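Local coordinates for Pre-mRNA-splicing factor SAD1 (Saccharomyces cerevisiae, PDB 4MSX), which promotes the assembly of newly made U4 snRNA into the U4/U6 snRNP and is required for pre-mRNA splicing, although its deubiquitinase fold is catalytically inactive, at residues 74-79 with 91-96; 95-100 with 117-122. All blocks are in the same frame, centred on the assembly; numbering follows the deposited sequence.

Contact 1: 74-79 with 91-96. With ZN (zinc ion), chain B.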
loop_
_atom_site.group_PDB
_atom_site.type_symbol
_atom_site.label_atom_id
_atom_site.label_comp_id
_atom_site.label_asym_id
_atom_site.label_seq_id
_atom_site.Cartn_x
_atom_site.Cartn_y
_atom_site.Cartn_z
ATOM N N LEU A 74 -16.787 -2.467 -15.588
ATOM C CA LEU A 74 -17.042 -2.037 -14.207
ATOM C C LEU A 74 -15.712 -1.772 -13.467
ATOM O O LEU A 74 -14.915 -2.703 -13.257
ATOM C CB LEU A 74 -17.817 -3.115 -13.453
ATOM C CG LEU A 74 -19.102 -3.505 -14.213
ATOM C CD1 LEU A 74 -19.842 -4.531 -13.378
ATOM C CD2 LEU A 74 -19.947 -2.203 -14.454
ATOM N N ASP A 75 -15.515 -0.543 -13.022
ATOM C CA ASP A 75 -14.291 -0.189 -12.219
ATOM C C ASP A 75 -14.780 0.522 -10.973
ATOM O O ASP A 75 -15.499 1.528 -11.055
ATOM C CB ASP A 75 -13.364 0.738 -13.019
ATOM C CG ASP A 75 -12.026 1.013 -12.292
ATOM O OD1 ASP A 75 -12.035 1.263 -11.063
ATOM O OD2 ASP A 75 -10.957 0.946 -12.948
ATOM N N PHE A 76 -14.501 -0.049 -9.810
ATOM C CA PHE A 76 -14.974 0.544 -8.564
ATOM C C PHE A 76 -13.868 1.334 -7.799
ATOM O O PHE A 76 -14.032 1.714 -6.650
ATOM C CB PHE A 76 -15.522 -0.578 -7.703
ATOM C CG PHE A 76 -16.763 -1.206 -8.309
ATOM C CD1 PHE A 76 -17.932 -0.454 -8.405
ATOM C CD2 PHE A 76 -16.731 -2.499 -8.813
ATOM C CE1 PHE A 76 -19.109 -1.025 -8.973
ATOM C CE2 PHE A 76 -17.874 -3.087 -9.395
ATOM C CZ PHE A 76 -19.071 -2.352 -9.461
ATOM N N ASP A 77 -12.770 1.583 -8.470
ATOM C CA ASP A 77 -11.716 2.381 -7.870
ATOM C C ASP A 77 -11.910 3.895 -8.108
ATOM O O ASP A 77 -11.134 4.702 -7.615
ATOM C CB ASP A 77 -10.364 1.963 -8.466
ATOM C CG ASP A 77 -9.998 0.550 -8.124
ATOM O OD1 ASP A 77 -10.676 -0.027 -7.260
ATOM O OD2 ASP A 77 -9.071 -0.001 -8.748
ATOM N N SER A 78 -12.915 4.275 -8.880
ATOM C CA SER A 78 -13.086 5.677 -9.259
ATOM C C SER A 78 -13.729 6.487 -8.132
ATOM O O SER A 78 -14.343 5.927 -7.209
ATOM C CB SER A 78 -13.957 5.769 -10.522
ATOM O OG SER A 78 -13.277 5.185 -11.631
ATOM N N GLU A 79 -13.588 7.810 -8.214
ATOM C CA GLU A 79 -14.239 8.705 -7.281
ATOM C C GLU A 79 -15.773 8.421 -7.406
ATOM O O GLU A 79 -16.304 8.366 -8.503
ATOM C CB GLU A 79 -13.982 10.184 -7.679
ATOM C CG GLU A 79 -14.495 11.167 -6.642
ATOM C CD GLU A 79 -14.250 12.660 -7.008
ATOM O OE1 GLU A 79 -13.652 12.969 -8.076
ATOM O OE2 GLU A 79 -14.684 13.527 -6.200
ATOM N N VAL A 91 -25.021 7.602 -5.014
ATOM C CA VAL A 91 -24.484 7.364 -6.340
ATOM C C VAL A 91 -24.681 5.882 -6.674
ATOM O O VAL A 91 -24.511 5.015 -5.801
ATOM C CB VAL A 91 -22.978 7.759 -6.402
ATOM C CG1 VAL A 91 -22.400 7.520 -7.779
ATOM C CG2 VAL A 91 -22.827 9.222 -6.049
ATOM N N TYR A 92 -25.042 5.597 -7.934
ATOM C CA TYR A 92 -25.265 4.227 -8.394
ATOM C C TYR A 92 -24.317 3.994 -9.547
ATOM O O TYR A 92 -23.981 4.922 -10.291
ATOM C CB TYR A 92 -26.728 4.014 -8.891
ATOM C CG TYR A 92 -27.738 4.018 -7.777
ATOM C CD1 TYR A 92 -28.027 5.185 -7.078
ATOM C CD2 TYR A 92 -28.397 2.843 -7.411
ATOM C CE1 TYR A 92 -28.942 5.168 -6.027
ATOM C CE2 TYR A 92 -29.308 2.815 -6.386
ATOM C CZ TYR A 92 -29.581 3.983 -5.698
ATOM O OH TYR A 92 -30.474 3.960 -4.652
ATOM N N CYS A 93 -23.917 2.746 -9.727
ATOM C CA CYS A 93 -23.148 2.399 -10.890
ATOM C C CYS A 93 -24.089 1.661 -11.830
ATOM O O CYS A 93 -24.729 0.690 -11.434
ATOM C CB CYS A 93 -21.981 1.479 -10.522
ATOM S SG CYS A 93 -20.983 0.927 -11.925
ATOM N N CYS A 94 -24.119 2.116 -13.078
ATOM C CA CYS A 94 -24.786 1.417 -14.147
ATOM C C CYS A 94 -23.969 0.193 -14.520
ATOM O O CYS A 94 -22.778 0.294 -14.839
ATOM C CB CYS A 94 -24.964 2.296 -15.401
ATOM S SG CYS A 94 -25.726 1.251 -16.738
ATOM N N LEU A 95 -24.598 -0.988 -14.491
ATOM C CA LEU A 95 -23.816 -2.232 -14.613
ATOM C C LEU A 95 -23.749 -2.647 -16.050
ATOM O O LEU A 95 -23.093 -3.633 -16.364
ATOM C CB LEU A 95 -24.368 -3.378 -13.725
ATOM C CG LEU A 95 -24.440 -2.998 -12.240
ATOM C CD1 LEU A 95 -25.016 -4.173 -11.366
ATOM C CD2 LEU A 95 -23.014 -2.658 -11.697
ATOM N N VAL A 96 -24.367 -1.846 -16.939
ATOM C CA VAL A 96 -24.157 -2.055 -18.373
ATOM C C VAL A 96 -22.978 -1.260 -18.950
ATOM O O VAL A 96 -22.132 -1.819 -19.684
ATOM C CB VAL A 96 -25.470 -1.666 -19.184
ATOM C CG1 VAL A 96 -25.238 -1.886 -20.655
ATOM C CG2 VAL A 96 -26.673 -2.450 -18.618
HETATM ZN ZN ZN B . -25.415 2.696 -18.536
#
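C94, packed against L74 through its carbonyl, has a sulfur with more than one partner. C94 SG binds the zinc ion at 2.3 Å and also accepts a weak hydrogen bond from V96 N; C97, H113 and H119 complete the metal site. Both segments belong to what is probably a degenerate UBP-type zinc finger, and the 74-79 loop packs on the face of strand 91-94 opposite to that of C94 SG and the metal. Here L74 reaches over the strand end. L74 CD2 sits 3.8 Å from C94 O and 3.9 Å from L95 CA, so one branch covers backbone. The other branch, L74 CD1, meets L95 CD2 at 4.0 Å, the two leucine side chains crossing at about a right angle. C93 carries the rest. Its thiol is anti to the backbone N (chi1 178°), which points it into the loop, where C93 SG meets F76 CE1 at 4.0 Å. The sulfur approaches the ring obliquely, 57° off the normal, in a sulfur-aromatic contact, while L74 CD2 lies 4.2 Å from C93 SG. Beyond, F76 leans on I151, A154 and A155 of helix 146-155. An Asx turn holds the bend at 75-77: D77 N donates to D75 OD1 at 2.7 Å. Salt bridges from D75 to K241 and from D77 to K233 tie the loop to the USP part of the chain. No hydrogen bond joins the two segments; of the two neighbouring cysteines, C94 serves the metal and C93 the apolar packing.

Contact 2: 95-100 with 117-122. With ZN (zinc ion), chain B.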
loop_
_atom_site.group_PDB
_atom_site.type_symbol
_atom_site.label_atom_id
_atom_site.label_comp_id
_atom_site.label_asym_id
_atom_site.label_seq_id
_atom_site.Cartn_x
_atom_site.Cartn_y
_atom_site.Cartn_z
ATOM N N LEU A 95 -24.598 -0.988 -14.491
ATOM C CA LEU A 95 -23.816 -2.232 -14.613
ATOM C C LEU A 95 -23.749 -2.647 -16.050
ATOM O O LEU A 95 -23.093 -3.633 -16.364
ATOM C CB LEU A 95 -24.368 -3.378 -13.725
ATOM C CG LEU A 95 -24.440 -2.998 -12.240
ATOM C CD1 LEU A 95 -25.016 -4.173 -11.366
ATOM C CD2 LEU A 95 -23.014 -2.658 -11.697
ATOM N N VAL A 96 -24.367 -1.846 -16.939
ATOM C CA VAL A 96 -24.157 -2.055 -18.373
ATOM C C VAL A 96 -22.978 -1.260 -18.950
ATOM O O VAL A 96 -22.132 -1.819 -19.684
ATOM C CB VAL A 96 -25.470 -1.666 -19.184
ATOM C CG1 VAL A 96 -25.238 -1.886 -20.655
ATOM C CG2 VAL A 96 -26.673 -2.450 -18.618
ATOM N N CYS A 97 -22.906 0.042 -18.651
ATOM C CA CYS A 97 -21.842 0.872 -19.237
ATOM C C CYS A 97 -20.800 1.278 -18.185
ATOM O O CYS A 97 -19.733 1.764 -18.536
ATOM C CB CYS A 97 -22.427 2.156 -19.928
ATOM S SG CYS A 97 -23.118 3.345 -18.793
ATOM N N GLY A 98 -21.107 1.100 -16.899
ATOM C CA GLY A 98 -20.107 1.348 -15.862
ATOM C C GLY A 98 -19.991 2.793 -15.406
ATOM O O GLY A 98 -19.210 3.076 -14.514
ATOM N N HIS A 99 -20.767 3.723 -15.985
ATOM C CA HIS A 99 -20.753 5.080 -15.476
ATOM C C HIS A 99 -21.548 5.207 -14.205
ATOM O O HIS A 99 -22.414 4.372 -13.905
ATOM C CB HIS A 99 -21.261 6.055 -16.568
ATOM C CG HIS A 99 -20.329 6.148 -17.735
ATOM N ND1 HIS A 99 -19.154 6.867 -17.687
ATOM C CD2 HIS A 99 -20.347 5.549 -18.947
ATOM C CE1 HIS A 99 -18.505 6.734 -18.832
ATOM N NE2 HIS A 99 -19.209 5.942 -19.616
ATOM N N TYR A 100 -21.248 6.251 -13.433
ATOM C CA TYR A 100 -21.938 6.435 -12.167
ATOM C C TYR A 100 -23.024 7.515 -12.300
ATOM O O TYR A 100 -22.768 8.578 -12.910
ATOM C CB TYR A 100 -20.968 6.957 -11.138
ATOM C CG TYR A 100 -19.835 5.994 -10.778
ATOM C CD1 TYR A 100 -19.824 4.654 -11.224
ATOM C CD2 TYR A 100 -18.808 6.421 -9.954
ATOM C CE1 TYR A 100 -18.755 3.758 -10.838
ATOM C CE2 TYR A 100 -17.764 5.540 -9.559
ATOM C CZ TYR A 100 -17.734 4.234 -10.009
ATOM O OH TYR A 100 -16.664 3.429 -9.612
ATOM N N GLU A 117 -30.904 5.498 -22.087
ATOM C CA GLU A 117 -29.828 4.688 -22.649
ATOM C C GLU A 117 -30.248 3.200 -22.683
ATOM O O GLU A 117 -29.508 2.374 -23.194
ATOM C CB GLU A 117 -28.520 4.878 -21.833
ATOM C CG GLU A 117 -28.098 6.385 -21.752
ATOM C CD GLU A 117 -27.995 7.044 -23.124
ATOM O OE1 GLU A 117 -27.389 6.442 -24.041
ATOM O OE2 GLU A 117 -28.530 8.165 -23.296
ATOM N N ASN A 118 -31.421 2.893 -22.134
ATOM C CA ASN A 118 -31.899 1.501 -22.136
ATOM C C ASN A 118 -30.901 0.627 -21.336
ATOM O O ASN A 118 -30.508 -0.427 -21.840
ATOM C CB ASN A 118 -31.925 0.960 -23.571
ATOM C CG ASN A 118 -32.628 -0.420 -23.691
ATOM O OD1 ASN A 118 -33.476 -0.802 -22.866
ATOM N ND2 ASN A 118 -32.252 -1.163 -24.724
ATOM N N HIS A 119 -30.486 1.077 -20.139
ATOM C CA HIS A 119 -29.548 0.292 -19.243
ATOM C C HIS A 119 -30.309 0.154 -17.937
ATOM O O HIS A 119 -30.721 1.154 -17.364
ATOM C CB HIS A 119 -28.166 1.036 -19.064
ATOM C CG HIS A 119 -27.348 1.088 -20.314
ATOM N ND1 HIS A 119 -26.197 1.829 -20.430
ATOM C CD2 HIS A 119 -27.534 0.502 -21.522
ATOM C CE1 HIS A 119 -25.687 1.683 -21.643
ATOM N NE2 HIS A 119 -26.492 0.895 -22.330
ATOM N N HIS A 120 -30.574 -1.072 -17.467
ATOM C CA HIS A 120 -31.570 -1.232 -16.414
ATOM C C HIS A 120 -31.092 -1.833 -15.113
ATOM O O HIS A 120 -31.879 -1.859 -14.164
ATOM C CB HIS A 120 -32.750 -2.076 -16.978
ATOM C CG HIS A 120 -33.372 -1.418 -18.169
ATOM N ND1 HIS A 120 -34.290 -0.396 -18.042
ATOM C CD2 HIS A 120 -33.131 -1.551 -19.499
ATOM C CE1 HIS A 120 -34.625 0.047 -19.248
ATOM N NE2 HIS A 120 -33.945 -0.644 -20.149
ATOM N N VAL A 121 -29.821 -2.267 -15.038
ATOM C CA VAL A 121 -29.339 -2.916 -13.776
ATOM C C VAL A 121 -28.263 -2.009 -13.124
ATOM O O VAL A 121 -27.305 -1.649 -13.808
ATOM C CB VAL A 121 -28.705 -4.307 -14.095
ATOM C CG1 VAL A 121 -28.433 -5.123 -12.782
ATOM C CG2 VAL A 121 -29.631 -5.095 -15.034
ATOM N N PHE A 122 -28.486 -1.619 -11.867
ATOM C CA PHE A 122 -27.663 -0.670 -11.151
ATOM C C PHE A 122 -27.192 -1.275 -9.814
ATOM O O PHE A 122 -27.875 -2.133 -9.219
ATOM C CB PHE A 122 -28.466 0.593 -10.860
ATOM C CG PHE A 122 -28.791 1.353 -12.121
ATOM C CD1 PHE A 122 -29.834 0.892 -12.955
ATOM C CD2 PHE A 122 -27.983 2.421 -12.547
ATOM C CE1 PHE A 122 -30.104 1.543 -14.171
ATOM C CE2 PHE A 122 -28.244 3.102 -13.725
ATOM C CZ PHE A 122 -29.325 2.675 -14.556
HETATM ZN ZN ZN B . -25.415 2.696 -18.536
#
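V96 places CG1 anti to its backbone N (chi1 -180°), and H119 turns its imidazole beside its own N (chi1 -68°), which sets the methyl over the ring face. V96 CG1 sits 3.5 Å from the centroid of the H119 ring, almost on its normal, a CH-pi contact; E117 CB covers the opposite face. Sandwiched this way, the ring presents H119 ND1 to the zinc ion at 2.2 Å. C97 SG binds the same ion at 2.4 Å, and C97 CB comes obliquely to H119 CE1, 3.7 Å off. C94 and H113 complete the Cys2His2 site, C94 and C97 forming a CxxC pair, as expected of the predicted UBP-type zinc finger. L95 N donates to V121 O at 2.9 Å, in the carbonyl plane and fairly straight (159°). L95 CD1 follows, meeting V121 CG1 at 3.8 Å, the side chains at about a right angle, and it also rests on the backbone of F122. Trimming L95 to an alanine removes CD1 and is likely to leave a gap between V121 CG1 and the F122 backbone. Zinc holds H119 ND1, and the flanking V96 methyl, with E117 CB across the ring, probably limits the tilt of the imidazole.

The two contacts lie about 9 Å apart at their centres in the zinc finger and share L95 and V96, just after strand 91-94. Contact 1 is the buried one, mostly apolar, packing the 74-79 loop between that strand and helix 146-155. Contact 2 is only partly buried, lies further from the middle of the chain and is built around the metal, with a backbone hydrogen bond to strand 121-124, the neighbour of 91-94 in the sheet. Probable hydrogen bonds join them: D75 O to Y100 OH at 2.7 Å, and C94 N to H99 O at 2.9 Å. Zinc joins the two as well: C94 of contact 1 binds it together with C97 and H119 of contact 2, H113 being the fourth ligand.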